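Long-range contact in SusD homolog (Bacteroides thetaiotaomicron, PDB 4MRU), which probably binds mucin O-glycans at the cell surface as a SusD-like, TPR-type outer-membrane lipoprotein: residues A[451-464]-A[491-503]. Sequence-based numbering, arbitrary orientation.
Sequences RNVSTEAGMRRLMY and QGGDTGGTHVWWD. With EDO (1,2-ethanediol), chain D.
OD1 of D494 is gripped by three N-H groups of 451-464. NH1 and NH2 of R461 approach end-on in a salt bridge, both to this one oxygen, NH1 on the anti lone pair at 2.8 Å and NH2 on the anti side but out of the carboxylate plane; the backbone N of Y464 takes the syn lone pair at 3.1 Å. The carboxylate stands 64° to the guanidinium plane, and its OD2 is bonded to the Y469 hydroxyl. R461 NH1 also bonds to the carbonyl O of T495 (3.1 Å), in the guanidinium plane but above that of the carbonyl. With chi1 at 60°, CG of R461 lies between backbone N and carbonyl carbon, and a bend at chi3 turns the head aside to D494 while NE bonds to the Y125 carbonyl. A leucine here would probably leave the D494 carboxylate without its balancing charge and T495 O with only a weak backbone donor. The R461 guanidinium also has NH2 3.3 Å above one face of the Y464 ring, near its rim. At the other end R460 bends twice to form a salt bridge, NH2 on the syn lone pair of D503 OD2 (2.8 Å), NH1 going to A457 O; the H499 ring lies alongside, its plane 30° from the guanidinium. The backbone N of R460 donates to G496 O (2.8 Å), and a water joins R460 O, V500 N and D503 OD2. V453 and both selenomethionines, M459 and M463, pack at G496. Two irregular loops flanking helices 466-471 and 473-486 are thus tied together, the ST turn and type I turn at T495-T498 presenting G496 O to R460 N, within the helix-rich SusD-like fold.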
ATOM      1  N   ARG A 451       6.554 -17.295  13.460  1.00 21.98           N
ATOM      2  CA  ARG A 451       6.642 -17.388  14.901  1.00 21.36           C
ATOM      3  C   ARG A 451       5.493 -16.573  15.482  1.00 23.09           C
ATOM      4  O   ARG A 451       5.451 -15.344  15.303  1.00 22.54           O
ATOM      5  CB  ARG A 451       7.985 -16.840  15.395  1.00 25.57           C
ATOM      6  CG  ARG A 451       8.259 -17.300  16.816  1.00 40.96           C
ATOM      7  CD  ARG A 451       8.696 -16.201  17.750  1.00 66.28           C
ATOM      8  NE  ARG A 451       8.603 -16.686  19.133  1.00 79.29           N
ATOM      9  CZ  ARG A 451       9.518 -17.442  19.741  1.00 61.63           C
ATOM     10  NH1 ARG A 451      10.643 -17.797  19.124  1.00 57.41           N
ATOM     11  NH2 ARG A 451       9.320 -17.819  20.991  1.00 63.93           N
ATOM     12  N   ASN A 452       4.528 -17.257  16.101  1.00 20.38           N
ATOM     13  CA  ASN A 452       3.268 -16.665  16.590  1.00 20.33           C
ATOM     14  C   ASN A 452       2.429 -15.978  15.501  1.00 21.70           C
ATOM     15  O   ASN A 452       1.657 -15.074  15.824  1.00 21.86           O
ATOM     16  CB  ASN A 452       3.509 -15.674  17.720  1.00 21.66           C
ATOM     17  CG  ASN A 452       4.171 -16.318  18.908  1.00 23.08           C
ATOM     18  OD1 ASN A 452       5.387 -16.280  19.048  1.00 27.85           O
ATOM     19  ND2 ASN A 452       3.379 -16.971  19.723  1.00 26.69           N
ATOM     20  N   VAL A 453       2.507 -16.481  14.263  1.00 18.03           N
ATOM     21  CA  VAL A 453       1.690 -16.024  13.153  1.00 18.12           C
ATOM     22  C   VAL A 453       0.721 -17.136  12.764  1.00 20.90           C
ATOM     23  O   VAL A 453       1.135 -18.288  12.516  1.00 19.10           O
ATOM     24  CB  VAL A 453       2.546 -15.657  11.930  1.00 23.01           C
ATOM     25  CG1 VAL A 453       1.676 -15.056  10.824  1.00 23.28           C
ATOM     26  CG2 VAL A 453       3.673 -14.711  12.326  1.00 22.34           C
ATOM     27  N   SER A 454      -0.565 -16.805  12.722  1.00 21.47           N
ATOM     28  CA  SER A 454      -1.595 -17.798  12.405  1.00 24.09           C
ATOM     29  C   SER A 454      -1.839 -17.875  10.904  1.00 19.81           C
ATOM     30  O   SER A 454      -1.832 -16.860  10.165  1.00 22.53           O
ATOM     31  CB  SER A 454      -2.921 -17.492  13.132  1.00 25.30           C
ATOM     32  OG  SER A 454      -3.685 -16.559  12.376  1.00 35.52           O
ATOM     33  N   THR A 455      -2.094 -19.079  10.414  1.00 20.24           N
ATOM     34  CA  THR A 455      -2.431 -19.199   8.992  1.00 17.88           C
ATOM     35  C   THR A 455      -3.770 -18.505   8.638  1.00 18.29           C
ATOM     36  O   THR A 455      -3.929 -17.940   7.555  1.00 22.85           O
ATOM     37  CB  THR A 455      -2.481 -20.662   8.597  1.00 19.27           C
ATOM     38  OG1 THR A 455      -1.188 -21.234   8.796  1.00 19.30           O
ATOM     39  CG2 THR A 455      -2.921 -20.822   7.108  1.00 20.49           C
ATOM     40  N   GLU A 456      -4.714 -18.561   9.558  1.00 20.15           N
ATOM     41  CA  GLU A 456      -6.057 -18.044   9.335  1.00 24.03           C
ATOM     42  C   GLU A 456      -6.079 -16.500   9.291  1.00 23.09           C
ATOM     43  O   GLU A 456      -6.902 -15.918   8.603  1.00 22.95           O
ATOM     44  CB  GLU A 456      -7.014 -18.556  10.421  1.00 26.28           C
ATOM     45  CG  GLU A 456      -7.156 -20.094  10.540  1.00 35.88           C
ATOM     46  CD  GLU A 456      -6.032 -20.844  11.297  1.00 39.64           C
ATOM     47  OE1 GLU A 456      -5.091 -20.207  11.839  1.00 38.79           O
ATOM     48  OE2 GLU A 456      -6.060 -22.102  11.323  1.00 34.63           O
ATOM     49  N   ALA A 457      -5.183 -15.835  10.024  1.00 19.76           N
ATOM     50  CA  ALA A 457      -5.165 -14.350  10.087  1.00 22.00           C
ATOM     51  C   ALA A 457      -4.028 -13.710   9.294  1.00 22.45           C
ATOM     52  O   ALA A 457      -4.121 -12.564   8.913  1.00 21.36           O
ATOM     53  CB  ALA A 457      -5.115 -13.868  11.532  1.00 24.65           C
ATOM     54  N   GLY A 458      -2.969 -14.459   8.999  1.00 20.18           N
ATOM     55  CA  GLY A 458      -1.857 -13.917   8.242  1.00 20.01           C
ATOM     56  C   GLY A 458      -0.939 -12.977   9.015  1.00 17.85           C
ATOM     57  O   GLY A 458      -1.034 -12.873  10.243  1.00 19.84           O
HETATM   58  N   MSE A 459      -0.029 -12.350   8.295  1.00 19.98           N
HETATM   59  CA  MSE A 459       0.891 -11.386   8.910  1.00 21.80           C
HETATM   60  C   MSE A 459       0.133 -10.137   9.278  1.00 18.24           C
HETATM   61  O   MSE A 459      -0.565  -9.552   8.448  1.00 21.20           O
HETATM   62  CB  MSE A 459       2.033 -10.946   8.008  1.00 23.99           C
HETATM   63  CG  MSE A 459       3.015 -12.047   7.779  1.00 36.51           C
HETATM   64 SE   MSE A 459       4.235 -12.336   9.278  0.75 27.41          SE
HETATM   65  CE  MSE A 459       5.827 -11.179   9.077  1.00 23.00           C
ATOM     66  N   ARG A 460       0.288  -9.713  10.525  1.00 18.85           N
ATOM     67  CA  ARG A 460      -0.393  -8.543  11.079  1.00 16.85           C
ATOM     68  C   ARG A 460       0.526  -7.312  11.165  1.00 18.32           C
ATOM     69  O   ARG A 460       0.063  -6.186  11.234  1.00 16.80           O
ATOM     70  CB  ARG A 460      -0.953  -8.909  12.454  1.00 18.17           C
ATOM     71  CG  ARG A 460      -1.852 -10.141  12.474  1.00 19.71           C
ATOM     72  CD  ARG A 460      -2.857 -10.214  11.327  1.00 20.04           C
ATOM     73  NE  ARG A 460      -3.890  -9.233  11.445  1.00 21.49           N
ATOM     74  CZ  ARG A 460      -4.986  -9.180  10.689  1.00 26.25           C
ATOM     75  NH1 ARG A 460      -5.190 -10.035   9.691  1.00 22.84           N
ATOM     76  NH2 ARG A 460      -5.853  -8.218  10.902  1.00 24.61           N
ATOM     77  N   ARG A 461       1.830  -7.555  11.085  1.00 18.86           N
ATOM     78  CA  ARG A 461       2.845  -6.553  11.055  1.00 15.87           C
ATOM     79  C   ARG A 461       4.180  -7.229  10.743  1.00 17.62           C
ATOM     80  O   ARG A 461       4.277  -8.453  10.726  1.00 19.83           O
ATOM     81  CB  ARG A 461       2.938  -5.834  12.396  1.00 16.36           C
ATOM     82  CG  ARG A 461       3.286  -6.779  13.558  1.00 15.01           C
ATOM     83  CD  ARG A 461       3.346  -6.054  14.881  1.00 17.65           C
ATOM     84  NE  ARG A 461       4.490  -5.167  15.033  1.00 19.02           N
ATOM     85  CZ  ARG A 461       5.720  -5.534  15.417  1.00 20.91           C
ATOM     86  NH1 ARG A 461       6.024  -6.804  15.664  1.00 20.18           N
ATOM     87  NH2 ARG A 461       6.673  -4.604  15.546  1.00 21.65           N
ATOM     88  N   LEU A 462       5.220  -6.428  10.522  1.00 21.57           N
ATOM     89  CA  LEU A 462       6.597  -6.912  10.440  1.00 19.02           C
ATOM     90  C   LEU A 462       7.314  -6.734  11.783  1.00 19.25           C
ATOM     91  O   LEU A 462       7.005  -5.812  12.533  1.00 23.75           O
ATOM     92  CB  LEU A 462       7.429  -6.163   9.400  1.00 20.34           C
ATOM     93  CG  LEU A 462       7.447  -6.610   7.983  1.00 31.83           C
ATOM     94  CD1 LEU A 462       8.545  -5.860   7.202  1.00 26.23           C
ATOM     95  CD2 LEU A 462       7.647  -8.120   7.912  1.00 31.62           C
HETATM   96  N   MSE A 463       8.323  -7.563  12.001  1.00 18.15           N
HETATM   97  CA  MSE A 463       9.096  -7.562  13.232  1.00 20.64           C
HETATM   98  C   MSE A 463      10.218  -6.569  13.114  1.00 19.70           C
HETATM   99  O   MSE A 463      10.710  -6.339  12.030  1.00 19.03           O
HETATM  100  CB  MSE A 463       9.701  -8.942  13.509  1.00 21.35           C
HETATM  101  CG  MSE A 463       8.606  -9.977  13.706  1.00 23.66           C
HETATM  102 SE   MSE A 463       8.235 -10.866  11.977  0.75 33.94          SE
HETATM  103  CE  MSE A 463       9.813 -12.059  11.902  1.00 28.80           C
ATOM    104  N   TYR A 464      10.612  -5.960  14.225  1.00 19.69           N
ATOM    105  CA  TYR A 464      11.701  -4.975  14.209  1.00 21.23           C
ATOM    106  C   TYR A 464      13.011  -5.640  13.833  1.00 20.75           C
ATOM    107  O   TYR A 464      13.176  -6.806  14.065  1.00 19.59           O
ATOM    108  CB  TYR A 464      11.847  -4.301  15.553  1.00 19.65           C
ATOM    109  CG  TYR A 464      10.620  -3.464  15.935  1.00 20.31           C
ATOM    110  CD1 TYR A 464      10.197  -2.406  15.144  1.00 17.64           C
ATOM    111  CD2 TYR A 464       9.936  -3.705  17.100  1.00 20.12           C
ATOM    112  CE1 TYR A 464       9.116  -1.599  15.519  1.00 19.99           C
ATOM    113  CE2 TYR A 464       8.834  -2.933  17.482  1.00 17.93           C
ATOM    114  CZ  TYR A 464       8.441  -1.875  16.713  1.00 19.21           C
ATOM    115  OH  TYR A 464       7.363  -1.123  17.141  1.00 20.94           O
ATOM    116  N   GLN A 491       0.357 -11.095  20.428  1.00 25.10           N
ATOM    117  CA  GLN A 491       0.767 -12.489  20.203  1.00 26.34           C
ATOM    118  C   GLN A 491       2.277 -12.605  20.381  1.00 24.05           C
ATOM    119  O   GLN A 491       3.031 -12.758  19.432  1.00 24.51           O
ATOM    120  CB  GLN A 491       0.322 -12.940  18.815  1.00 22.54           C
ATOM    121  CG  GLN A 491      -1.201 -13.023  18.657  1.00 23.17           C
ATOM    122  CD  GLN A 491      -1.828 -14.114  19.493  1.00 28.49           C
ATOM    123  OE1 GLN A 491      -1.248 -15.152  19.689  1.00 28.70           O
ATOM    124  NE2 GLN A 491      -3.029 -13.885  19.956  1.00 27.91           N
ATOM    125  N   GLY A 492       2.689 -12.484  21.634  1.00 24.76           N
ATOM    126  CA  GLY A 492       4.076 -12.644  22.029  1.00 25.13           C
ATOM    127  C   GLY A 492       4.936 -11.419  21.816  1.00 25.13           C
ATOM    128  O   GLY A 492       6.180 -11.526  21.753  1.00 28.17           O
ATOM    129  N   GLY A 493       4.347 -10.253  21.676  1.00 21.07           N
ATOM    130  CA  GLY A 493       5.164  -9.050  21.612  1.00 22.46           C
ATOM    131  C   GLY A 493       5.600  -8.765  20.190  1.00 22.02           C
ATOM    132  O   GLY A 493       4.743  -8.633  19.296  1.00 21.25           O
ATOM    133  N   ASP A 494       6.914  -8.643  19.975  1.00 18.97           N
ATOM    134  CA  ASP A 494       7.439  -8.253  18.657  1.00 22.07           C
ATOM    135  C   ASP A 494       7.426  -9.457  17.713  1.00 21.30           C
ATOM    136  O   ASP A 494       8.456 -10.045  17.427  1.00 21.04           O
ATOM    137  CB  ASP A 494       8.839  -7.663  18.758  1.00 22.36           C
ATOM    138  CG  ASP A 494       9.417  -7.237  17.425  1.00 21.57           C
ATOM    139  OD1 ASP A 494       8.666  -6.830  16.505  1.00 22.70           O
ATOM    140  OD2 ASP A 494      10.678  -7.233  17.309  1.00 25.33           O
ATOM    141  N   THR A 495       6.226  -9.785  17.248  1.00 18.33           N
ATOM    142  CA  THR A 495       6.028 -10.841  16.275  1.00 18.79           C
ATOM    143  C   THR A 495       5.128 -10.364  15.151  1.00 17.56           C
ATOM    144  O   THR A 495       4.408  -9.393  15.277  1.00 17.10           O
ATOM    145  CB  THR A 495       5.362 -12.041  16.895  1.00 17.89           C
ATOM    146  OG1 THR A 495       3.968 -11.742  17.190  1.00 20.21           O
ATOM    147  CG2 THR A 495       6.062 -12.463  18.192  1.00 21.14           C
ATOM    148  N   GLY A 496       5.087 -11.149  14.094  1.00 19.16           N
ATOM    149  CA  GLY A 496       4.173 -10.918  13.008  1.00 18.62           C
ATOM    150  C   GLY A 496       2.695 -11.128  13.371  1.00 17.90           C
ATOM    151  O   GLY A 496       1.843 -10.762  12.576  1.00 18.83           O
ATOM    152  N   GLY A 497       2.389 -11.758  14.498  1.00 18.79           N
ATOM    153  CA  GLY A 497       1.011 -11.979  14.904  1.00 21.19           C
ATOM    154  C   GLY A 497       0.336 -10.852  15.682  1.00 18.99           C
ATOM    155  O   GLY A 497      -0.903 -10.753  15.757  1.00 20.26           O
ATOM    156  N   THR A 498       1.149  -9.984  16.246  1.00 17.46           N
ATOM    157  CA  THR A 498       0.658  -8.947  17.126  1.00 16.25           C
ATOM    158  C   THR A 498       0.028  -7.845  16.284  1.00 19.95           C
ATOM    159  O   THR A 498       0.616  -7.425  15.306  1.00 18.73           O
ATOM    160  CB  THR A 498       1.805  -8.406  17.988  1.00 16.64           C
ATOM    161  OG1 THR A 498       2.201  -9.417  18.929  1.00 18.97           O
ATOM    162  CG2 THR A 498       1.383  -7.177  18.765  1.00 16.76           C
ATOM    163  N   HIS A 499      -1.168  -7.387  16.667  1.00 20.17           N
ATOM    164  CA  HIS A 499      -1.853  -6.346  15.905  1.00 19.14           C
ATOM    165  C   HIS A 499      -1.242  -4.979  16.215  1.00 17.63           C
ATOM    166  O   HIS A 499      -0.987  -4.640  17.386  1.00 19.21           O
ATOM    167  CB  HIS A 499      -3.357  -6.301  16.229  1.00 18.08           C
ATOM    168  CG  HIS A 499      -4.149  -7.464  15.695  1.00 19.54           C
ATOM    169  ND1 HIS A 499      -5.498  -7.377  15.440  1.00 20.03           N
ATOM    170  CD2 HIS A 499      -3.788  -8.731  15.367  1.00 20.10           C
ATOM    171  CE1 HIS A 499      -5.934  -8.540  14.981  1.00 21.29           C
ATOM    172  NE2 HIS A 499      -4.922  -9.376  14.933  1.00 22.42           N
ATOM    173  N   VAL A 500      -1.108  -4.161  15.192  1.00 20.07           N
ATOM    174  CA  VAL A 500      -0.832  -2.737  15.391  1.00 17.67           C
ATOM    175  C   VAL A 500      -2.092  -2.052  15.932  1.00 17.86           C
ATOM    176  O   VAL A 500      -3.200  -2.582  15.797  1.00 19.17           O
ATOM    177  CB  VAL A 500      -0.304  -2.026  14.103  1.00 16.20           C
ATOM    178  CG1 VAL A 500       0.919  -2.783  13.527  1.00 18.75           C
ATOM    179  CG2 VAL A 500      -1.373  -1.899  13.065  1.00 18.33           C
ATOM    180  N   TRP A 501      -1.912  -0.830  16.446  1.00 18.69           N
ATOM    181  CA  TRP A 501      -2.991  -0.147  17.176  1.00 20.14           C
ATOM    182  C   TRP A 501      -4.286   0.023  16.375  1.00 17.73           C
ATOM    183  O   TRP A 501      -5.352  -0.169  16.927  1.00 18.37           O
ATOM    184  CB  TRP A 501      -2.491   1.218  17.695  1.00 20.18           C
ATOM    185  CG  TRP A 501      -3.579   2.112  18.216  1.00 19.49           C
ATOM    186  CD1 TRP A 501      -4.267   1.983  19.377  1.00 23.00           C
ATOM    187  CD2 TRP A 501      -4.071   3.288  17.580  1.00 18.56           C
ATOM    188  NE1 TRP A 501      -5.182   3.007  19.503  1.00 20.62           N
ATOM    189  CE2 TRP A 501      -5.095   3.801  18.387  1.00 22.36           C
ATOM    190  CE3 TRP A 501      -3.756   3.951  16.391  1.00 22.31           C
ATOM    191  CZ2 TRP A 501      -5.777   4.970  18.063  1.00 21.64           C
ATOM    192  CZ3 TRP A 501      -4.473   5.105  16.052  1.00 19.25           C
ATOM    193  CH2 TRP A 501      -5.449   5.598  16.902  1.00 21.18           C
ATOM    194  N   TRP A 502      -4.236   0.371  15.100  1.00 16.55           N
ATOM    195  CA  TRP A 502      -5.492   0.576  14.371  1.00 17.37           C
ATOM    196  C   TRP A 502      -6.201  -0.738  13.959  1.00 19.40           C
ATOM    197  O   TRP A 502      -7.315  -0.667  13.481  1.00 19.92           O
ATOM    198  CB  TRP A 502      -5.322   1.474  13.133  1.00 17.83           C
ATOM    199  CG  TRP A 502      -4.198   1.157  12.141  1.00 17.56           C
ATOM    200  CD1 TRP A 502      -3.108   1.907  11.925  1.00 18.31           C
ATOM    201  CD2 TRP A 502      -4.125   0.079  11.200  1.00 17.23           C
ATOM    202  NE1 TRP A 502      -2.335   1.369  10.952  1.00 17.53           N
ATOM    203  CE2 TRP A 502      -2.929   0.218  10.508  1.00 16.56           C
ATOM    204  CE3 TRP A 502      -4.927  -1.015  10.927  1.00 18.49           C
ATOM    205  CZ2 TRP A 502      -2.524  -0.659   9.527  1.00 19.62           C
ATOM    206  CZ3 TRP A 502      -4.520  -1.911   9.940  1.00 18.33           C
ATOM    207  CH2 TRP A 502      -3.320  -1.738   9.278  1.00 17.30           C
ATOM    208  N   ASP A 503      -5.535  -1.889  14.092  1.00 17.66           N
ATOM    209  CA  ASP A 503      -6.065  -3.174  13.623  1.00 18.20           C
ATOM    210  C   ASP A 503      -6.913  -3.765  14.720  1.00 19.20           C
ATOM    211  O   ASP A 503      -6.447  -4.594  15.555  1.00 21.21           O
ATOM    212  CB  ASP A 503      -4.913  -4.100  13.204  1.00 20.97           C
ATOM    213  CG  ASP A 503      -5.375  -5.446  12.687  1.00 25.43           C
ATOM    214  OD1 ASP A 503      -6.613  -5.652  12.604  1.00 20.76           O
ATOM    215  OD2 ASP A 503      -4.483  -6.290  12.382  1.00 22.11           O
TER
HETATM  216  C1  EDO D 602      -0.959 -21.389  14.557  1.00 35.58           C
HETATM  217  O1  EDO D 602      -2.258 -21.935  14.879  1.00 33.90           O
HETATM  218  C2  EDO D 602      -0.639 -21.399  13.052  1.00 30.94           C
HETATM  219  O2  EDO D 602      -1.761 -21.165  12.150  1.00 23.81           O
HETATM  220  O   HOH W   1       6.947 -13.403  14.128  1.00 17.26           O
HETATM  221  O   HOH W   2       0.593 -17.195  18.573  1.00 30.69           O
HETATM  222  O   HOH W   3      -1.992  -5.340  12.747  1.00 17.89           O
HETATM  223  O   HOH W   4      12.805  -9.068  15.348  1.00 37.45           O